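Chorismate synthase (Campylobacter jejuni, PDB 1SQ1) probably catalyses the FMNH2-dependent anti-1,4-elimination of phosphate from 5-enolpyruvylshikimate-3-phosphate to give chorismate, the last step of the shikimate pathway. Local coordinates at residues 193-207 / 318-332. Residues are numbered along the deposited sequence; the frame is centred on the assembly and turned at random.
Sequences ILNARNSKDSVGAAV and GRHDPCVGVRGSVVA
Pro322 lays its ring on the last turns of helix 186-198, with CG 3.8 Å from Ile193 CG2 and CB 3.8 Å from Arg197 CA; the Ile193 side chain crosses the ring at about a right angle. The Pro322 carbonyl turns the other way, to the chain leaving the helix, and accepts a hydrogen bond from Val203 N (N to O 2.7 Å), the donor tilted 26° from the carbonyl plane. Cys323 has SG anti to its backbone N (chi1 -180°), which carries the sulfur to Ala205 CB at 3.8 Å, while Cys323 CB sits 3.9 Å from Ile193 CG1. Gly325 brings bare backbone against the Ala205 methyl, and Val207 CG2 packs on Ser329 CB at 3.7 Å, strand 205-207 and helix 325-332 running nearly parallel at 20°.

Farther out, an Asx turn from Asp321 OD1 to Cys323 N shapes the loop before the helix. Thr295 ties both segments together, its OG1 bonding Asp321 O and its carbonyl Ser202 OG, and Asp201 OD1 bonds Ser257 of the second subunit. Since Thr295 and Arg319 are predicted FMN-binding residues, the arrangement is consistent with one wall of the flavin site, where a helix packs on the antiparallel sheet of the chorismate synthase fold.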
ATOM      1  N   ILE A 193      26.207   9.631  32.168  1.00 68.87           N
ATOM      2  CA  ILE A 193      26.264  10.227  30.839  1.00 68.70           C
ATOM      3  C   ILE A 193      27.515  11.092  30.703  1.00 68.69           C
ATOM      4  O   ILE A 193      28.284  10.954  29.749  1.00 67.35           O
ATOM      5  CB  ILE A 193      24.999  11.086  30.563  1.00 68.17           C
ATOM      6  CG1 ILE A 193      23.788  10.161  30.379  1.00 67.94           C
ATOM      7  CG2 ILE A 193      25.216  11.982  29.339  1.00 64.58           C
ATOM      8  CD1 ILE A 193      22.471  10.888  30.157  1.00 68.29           C
ATOM      9  N   LEU A 194      27.708  11.988  31.663  1.00 69.31           N
ATOM     10  CA  LEU A 194      28.870  12.866  31.665  1.00 70.26           C
ATOM     11  C   LEU A 194      30.126  11.979  31.597  1.00 71.86           C
ATOM     12  O   LEU A 194      30.991  12.165  30.733  1.00 72.19           O
ATOM     13  CB  LEU A 194      28.875  13.706  32.947  1.00 69.54           C
ATOM     14  CG  LEU A 194      29.208  15.196  32.840  1.00 69.02           C
ATOM     15  CD1 LEU A 194      29.054  15.838  34.205  1.00 68.63           C
ATOM     16  CD2 LEU A 194      30.618  15.397  32.317  1.00 69.22           C
ATOM     17  N   ASN A 195      30.217  11.003  32.500  1.00 71.91           N
ATOM     18  CA  ASN A 195      31.361  10.107  32.516  1.00 72.13           C
ATOM     19  C   ASN A 195      31.566   9.509  31.134  1.00 72.39           C
ATOM     20  O   ASN A 195      32.681   9.482  30.624  1.00 71.64           O
ATOM     21  CB  ASN A 195      31.153   8.983  33.530  1.00 73.12           C
ATOM     22  CG  ASN A 195      32.399   8.144  33.727  1.00 74.08           C
ATOM     23  OD1 ASN A 195      33.401   8.624  34.252  1.00 74.42           O
ATOM     24  ND2 ASN A 195      32.349   6.890  33.295  1.00 73.44           N
ATOM     25  N   ALA A 196      30.481   9.030  30.535  1.00 73.84           N
ATOM     26  CA  ALA A 196      30.542   8.434  29.207  1.00 75.16           C
ATOM     27  C   ALA A 196      31.015   9.454  28.173  1.00 76.39           C
ATOM     28  O   ALA A 196      31.690   9.098  27.203  1.00 77.21           O
ATOM     29  CB  ALA A 196      29.180   7.884  28.816  1.00 74.09           C
ATOM     30  N   ARG A 197      30.675  10.725  28.381  1.00 77.76           N
ATOM     31  CA  ARG A 197      31.084  11.777  27.452  1.00 78.56           C
ATOM     32  C   ARG A 197      32.586  12.003  27.541  1.00 77.35           C
ATOM     33  O   ARG A 197      33.321  11.699  26.601  1.00 75.90           O
ATOM     34  CB  ARG A 197      30.349  13.093  27.749  1.00 80.69           C
ATOM     35  CG  ARG A 197      30.686  14.212  26.764  1.00 84.24           C
ATOM     36  CD  ARG A 197      29.667  15.347  26.809  1.00 88.33           C
ATOM     37  NE  ARG A 197      29.700  16.120  28.050  1.00 93.17           N
ATOM     38  CZ  ARG A 197      30.728  16.872  28.447  1.00 95.92           C
ATOM     39  NH1 ARG A 197      31.828  16.958  27.702  1.00 97.31           N
ATOM     40  NH2 ARG A 197      30.653  17.554  29.586  1.00 95.17           N
ATOM     41  N   ASN A 198      33.032  12.529  28.682  1.00 76.66           N
ATOM     42  CA  ASN A 198      34.446  12.812  28.908  1.00 75.03           C
ATOM     43  C   ASN A 198      35.331  11.652  28.452  1.00 75.01           C
ATOM     44  O   ASN A 198      36.410  11.874  27.893  1.00 75.22           O
ATOM     45  CB  ASN A 198      34.694  13.098  30.388  1.00 74.53           C
ATOM     46  CG  ASN A 198      33.824  14.224  30.913  1.00 75.26           C
ATOM     47  OD1 ASN A 198      33.471  15.144  30.171  1.00 77.53           O
ATOM     48  ND2 ASN A 198      33.482  14.167  32.196  1.00 72.71           N
ATOM     49  N   SER A 199      34.870  10.422  28.682  1.00 73.35           N
ATOM     50  CA  SER A 199      35.616   9.231  28.291  1.00 72.09           C
ATOM     51  C   SER A 199      35.649   9.066  26.783  1.00 72.89           C
ATOM     52  O   SER A 199      36.265   8.122  26.279  1.00 73.39           O
ATOM     53  CB  SER A 199      34.977   7.973  28.884  1.00 69.87           C
ATOM     54  OG  SER A 199      35.106   7.928  30.285  1.00 71.38           O
ATOM     55  N   LYS A 200      34.990   9.976  26.067  1.00 72.64           N
ATOM     56  CA  LYS A 200      34.901   9.893  24.610  1.00 71.36           C
ATOM     57  C   LYS A 200      34.295   8.534  24.293  1.00 70.24           C
ATOM     58  O   LYS A 200      34.855   7.750  23.529  1.00 70.86           O
ATOM     59  CB  LYS A 200      36.283  10.010  23.949  1.00 72.27           C
ATOM     60  CG  LYS A 200      36.893  11.403  23.989  1.00 75.22           C
ATOM     61  CD  LYS A 200      38.189  11.479  23.184  1.00 77.55           C
ATOM     62  CE  LYS A 200      37.946  11.263  21.690  1.00 80.18           C
ATOM     63  NZ  LYS A 200      39.203  11.354  20.873  1.00 81.76           N
ATOM     64  N   ASP A 201      33.159   8.246  24.920  1.00 69.44           N
ATOM     65  CA  ASP A 201      32.465   6.977  24.716  1.00 68.59           C
ATOM     66  C   ASP A 201      30.968   7.274  24.779  1.00 68.88           C
ATOM     67  O   ASP A 201      30.566   8.431  24.928  1.00 69.32           O
ATOM     68  CB  ASP A 201      32.861   5.979  25.815  1.00 67.49           C
ATOM     69  CG  ASP A 201      32.581   4.537  25.430  1.00 68.58           C
ATOM     70  OD1 ASP A 201      32.799   3.648  26.292  1.00 66.37           O
ATOM     71  OD2 ASP A 201      32.157   4.295  24.271  1.00 67.50           O
ATOM     72  N   SER A 202      30.141   6.242  24.662  1.00 67.78           N
ATOM     73  CA  SER A 202      28.699   6.432  24.717  1.00 66.69           C
ATOM     74  C   SER A 202      28.092   5.410  25.670  1.00 66.85           C
ATOM     75  O   SER A 202      28.797   4.525  26.169  1.00 66.94           O
ATOM     76  CB  SER A 202      28.098   6.258  23.329  1.00 65.50           C
ATOM     77  OG  SER A 202      28.261   4.921  22.893  1.00 67.55           O
ATOM     78  N   VAL A 203      26.789   5.537  25.922  1.00 65.73           N
ATOM     79  CA  VAL A 203      26.084   4.618  26.817  1.00 64.97           C
ATOM     80  C   VAL A 203      24.630   4.443  26.415  1.00 64.20           C
ATOM     81  O   VAL A 203      23.992   5.394  25.978  1.00 64.25           O
ATOM     82  CB  VAL A 203      26.118   5.116  28.272  1.00 64.59           C
ATOM     83  CG1 VAL A 203      25.566   6.519  28.339  1.00 64.90           C
ATOM     84  CG2 VAL A 203      25.309   4.179  29.160  1.00 63.76           C
ATOM     85  N   GLY A 204      24.111   3.226  26.574  1.00 63.80           N
ATOM     86  CA  GLY A 204      22.724   2.952  26.229  1.00 63.80           C
ATOM     87  C   GLY A 204      21.731   3.579  27.194  1.00 63.29           C
ATOM     88  O   GLY A 204      22.131   4.263  28.139  1.00 64.45           O
ATOM     89  N   ALA A 205      20.439   3.353  26.952  1.00 61.68           N
ATOM     90  CA  ALA A 205      19.368   3.890  27.801  1.00 59.47           C
ATOM     91  C   ALA A 205      18.037   3.156  27.590  1.00 57.50           C
ATOM     92  O   ALA A 205      17.797   2.599  26.523  1.00 56.75           O
ATOM     93  CB  ALA A 205      19.187   5.380  27.535  1.00 57.51           C
ATOM     94  N   ALA A 206      17.188   3.155  28.616  1.00 55.87           N
ATOM     95  CA  ALA A 206      15.879   2.504  28.554  1.00 55.27           C
ATOM     96  C   ALA A 206      14.746   3.542  28.628  1.00 55.72           C
ATOM     97  O   ALA A 206      14.601   4.250  29.632  1.00 55.92           O
ATOM     98  CB  ALA A 206      15.747   1.506  29.684  1.00 50.35           C
ATOM     99  N   VAL A 207      13.947   3.632  27.565  1.00 53.96           N
ATOM    100  CA  VAL A 207      12.854   4.591  27.523  1.00 54.59           C
ATOM    101  C   VAL A 207      11.499   4.007  27.873  1.00 56.51           C
ATOM    102  O   VAL A 207      11.216   2.842  27.575  1.00 57.41           O
ATOM    103  CB  VAL A 207      12.754   5.247  26.151  1.00 53.42           C
ATOM    104  CG1 VAL A 207      11.474   6.042  26.052  1.00 49.51           C
ATOM    105  CG2 VAL A 207      13.954   6.149  25.936  1.00 54.51           C
ATOM    106  N   GLY A 318      33.420  18.541  25.025  1.00109.77           N
ATOM    107  CA  GLY A 318      32.659  17.364  24.645  1.00110.67           C
ATOM    108  C   GLY A 318      31.835  17.535  23.377  1.00110.88           C
ATOM    109  O   GLY A 318      31.357  18.632  23.080  1.00110.91           O
ATOM    110  N   ARG A 319      31.674  16.444  22.626  1.00110.95           N
ATOM    111  CA  ARG A 319      30.896  16.451  21.384  1.00110.75           C
ATOM    112  C   ARG A 319      30.097  15.154  21.229  1.00109.68           C
ATOM    113  O   ARG A 319      30.018  14.354  22.166  1.00109.44           O
ATOM    114  CB  ARG A 319      31.814  16.657  20.164  1.00111.25           C
ATOM    115  CG  ARG A 319      32.927  15.622  19.987  1.00111.53           C
ATOM    116  CD  ARG A 319      32.458  14.364  19.258  1.00111.24           C
ATOM    117  NE  ARG A 319      33.512  13.352  19.194  1.00111.18           N
ATOM    118  CZ  ARG A 319      33.926  12.629  20.235  1.00110.56           C
ATOM    119  NH1 ARG A 319      34.896  11.737  20.081  1.00110.11           N
ATOM    120  NH2 ARG A 319      33.359  12.786  21.424  1.00109.04           N
ATOM    121  N   HIS A 320      29.508  14.963  20.047  1.00107.90           N
ATOM    122  CA  HIS A 320      28.703  13.775  19.736  1.00105.73           C
ATOM    123  C   HIS A 320      27.584  13.565  20.767  1.00103.31           C
ATOM    124  O   HIS A 320      27.276  14.463  21.553  1.00103.48           O
ATOM    125  CB  HIS A 320      29.599  12.535  19.688  1.00106.76           C
ATOM    126  CG  HIS A 320      29.003  11.384  18.942  1.00107.43           C
ATOM    127  ND1 HIS A 320      28.741  11.434  17.589  1.00108.33           N
ATOM    128  CD2 HIS A 320      28.625  10.153  19.354  1.00108.02           C
ATOM    129  CE1 HIS A 320      28.226  10.279  17.201  1.00108.60           C
ATOM    130  NE2 HIS A 320      28.147   9.485  18.255  1.00109.11           N
ATOM    131  N   ASP A 321      26.963  12.390  20.761  1.00 99.31           N
ATOM    132  CA  ASP A 321      25.908  12.125  21.730  1.00 95.44           C
ATOM    133  C   ASP A 321      26.282  10.900  22.558  1.00 92.20           C
ATOM    134  O   ASP A 321      26.197   9.765  22.081  1.00 91.50           O
ATOM    135  CB  ASP A 321      24.557  11.891  21.037  1.00 94.85           C
ATOM    136  CG  ASP A 321      23.373  12.092  21.983  1.00 94.52           C
ATOM    137  OD1 ASP A 321      23.520  11.815  23.196  1.00 91.94           O
ATOM    138  OD2 ASP A 321      22.293  12.513  21.510  1.00 94.59           O
ATOM    139  N   PRO A 322      26.715  11.119  23.809  1.00 88.21           N
ATOM    140  CA  PRO A 322      27.107  10.044  24.718  1.00 85.13           C
ATOM    141  C   PRO A 322      25.932   9.180  25.153  1.00 82.82           C
ATOM    142  O   PRO A 322      26.115   8.126  25.757  1.00 82.57           O
ATOM    143  CB  PRO A 322      27.728  10.802  25.881  1.00 86.16           C
ATOM    144  CG  PRO A 322      26.930  12.059  25.911  1.00 86.10           C
ATOM    145  CD  PRO A 322      26.898  12.431  24.454  1.00 87.02           C
ATOM    146  N   CYS A 323      24.723   9.639  24.853  1.00 80.51           N
ATOM    147  CA  CYS A 323      23.524   8.898  25.217  1.00 77.76           C
ATOM    148  C   CYS A 323      22.350   9.379  24.394  1.00 76.01           C
ATOM    149  O   CYS A 323      21.591  10.241  24.831  1.00 76.62           O
ATOM    150  CB  CYS A 323      23.203   9.083  26.694  1.00 77.00           C
ATOM    151  SG  CYS A 323      21.730   8.185  27.192  1.00 74.44           S
ATOM    152  N   VAL A 324      22.196   8.805  23.209  1.00 73.72           N
ATOM    153  CA  VAL A 324      21.127   9.205  22.310  1.00 71.39           C
ATOM    154  C   VAL A 324      19.759   8.717  22.769  1.00 69.22           C
ATOM    155  O   VAL A 324      18.740   9.098  22.207  1.00 68.67           O
ATOM    156  CB  VAL A 324      21.417   8.709  20.876  1.00 72.41           C
ATOM    157  CG1 VAL A 324      21.319   7.183  20.806  1.00 72.46           C
ATOM    158  CG2 VAL A 324      20.470   9.369  19.901  1.00 73.80           C
ATOM    159  N   GLY A 325      19.736   7.871  23.792  1.00 68.04           N
ATOM    160  CA  GLY A 325      18.470   7.380  24.309  1.00 67.34           C
ATOM    161  C   GLY A 325      17.650   8.497  24.942  1.00 68.57           C
ATOM    162  O   GLY A 325      16.454   8.343  25.184  1.00 68.35           O
ATOM    163  N   VAL A 326      18.286   9.628  25.229  1.00 69.68           N
ATOM    164  CA  VAL A 326      17.566  10.746  25.814  1.00 69.23           C
ATOM    165  C   VAL A 326      16.773  11.406  24.701  1.00 69.77           C
ATOM    166  O   VAL A 326      15.555  11.505  24.799  1.00 72.45           O
ATOM    167  CB  VAL A 326      18.522  11.771  26.467  1.00 68.57           C
ATOM    168  CG1 VAL A 326      17.775  13.059  26.779  1.00 68.21           C
ATOM    169  CG2 VAL A 326      19.088  11.195  27.753  1.00 66.67           C
ATOM    170  N   ARG A 327      17.457  11.848  23.647  1.00 69.89           N
ATOM    171  CA  ARG A 327      16.794  12.474  22.497  1.00 68.22           C
ATOM    172  C   ARG A 327      15.818  11.438  21.936  1.00 65.72           C
ATOM    173  O   ARG A 327      14.722  11.772  21.495  1.00 65.85           O
ATOM    174  CB  ARG A 327      17.827  12.862  21.419  1.00 70.04           C
ATOM    175  CG  ARG A 327      17.261  13.569  20.182  1.00 74.69           C
ATOM    176  CD  ARG A 327      18.349  13.855  19.096  1.00 80.58           C
ATOM    177  NE  ARG A 327      18.330  12.893  17.976  1.00 85.06           N
ATOM    178  CZ  ARG A 327      19.042  13.006  16.844  1.00 86.24           C
ATOM    179  NH1 ARG A 327      19.853  14.044  16.656  1.00 86.33           N
ATOM    180  NH2 ARG A 327      18.938  12.085  15.884  1.00 83.59           N
ATOM    181  N   GLY A 328      16.217  10.174  21.991  1.00 62.01           N
ATOM    182  CA  GLY A 328      15.379   9.111  21.473  1.00 60.36           C
ATOM    183  C   GLY A 328      14.032   8.979  22.148  1.00 59.08           C
ATOM    184  O   GLY A 328      13.073   8.512  21.536  1.00 59.11           O
ATOM    185  N   SER A 329      13.949   9.370  23.413  1.00 58.04           N
ATOM    186  CA  SER A 329      12.683   9.270  24.124  1.00 56.65           C
ATOM    187  C   SER A 329      11.698  10.231  23.472  1.00 56.69           C
ATOM    188  O   SER A 329      10.512   9.919  23.343  1.00 57.34           O
ATOM    189  CB  SER A 329      12.848   9.643  25.591  1.00 56.02           C
ATOM    190  OG  SER A 329      12.953  11.048  25.738  1.00 58.16           O
ATOM    191  N   VAL A 330      12.190  11.400  23.054  1.00 54.88           N
ATOM    192  CA  VAL A 330      11.333  12.393  22.401  1.00 54.28           C
ATOM    193  C   VAL A 330      10.789  11.854  21.073  1.00 53.95           C
ATOM    194  O   VAL A 330       9.658  12.150  20.686  1.00 54.42           O
ATOM    195  CB  VAL A 330      12.096  13.723  22.109  1.00 52.93           C
ATOM    196  CG1 VAL A 330      11.131  14.758  21.549  1.00 50.74           C
ATOM    197  CG2 VAL A 330      12.762  14.247  23.364  1.00 50.30           C
ATOM    198  N   VAL A 331      11.608  11.071  20.378  1.00 54.06           N
ATOM    199  CA  VAL A 331      11.221  10.489  19.102  1.00 54.31           C
ATOM    200  C   VAL A 331      10.285   9.304  19.325  1.00 56.26           C
ATOM    201  O   VAL A 331       9.323   9.120  18.575  1.00 57.23           O
ATOM    202  CB  VAL A 331      12.453  10.030  18.304  1.00 53.27           C
ATOM    203  CG1 VAL A 331      12.020   9.328  17.034  1.00 51.27           C
ATOM    204  CG2 VAL A 331      13.324  11.230  17.975  1.00 51.16           C
ATOM    205  N   ALA A 332      10.557   8.504  20.352  1.00 56.28           N
ATOM    206  CA  ALA A 332       9.700   7.366  20.656  1.00 56.06           C
ATOM    207  C   ALA A 332       8.277   7.883  20.876  1.00 57.16           C
ATOM    208  O   ALA A 332       7.304   7.186  20.586  1.00 57.24           O
ATOM    209  CB  ALA A 332      10.195   6.650  21.888  1.00 54.51           C
TER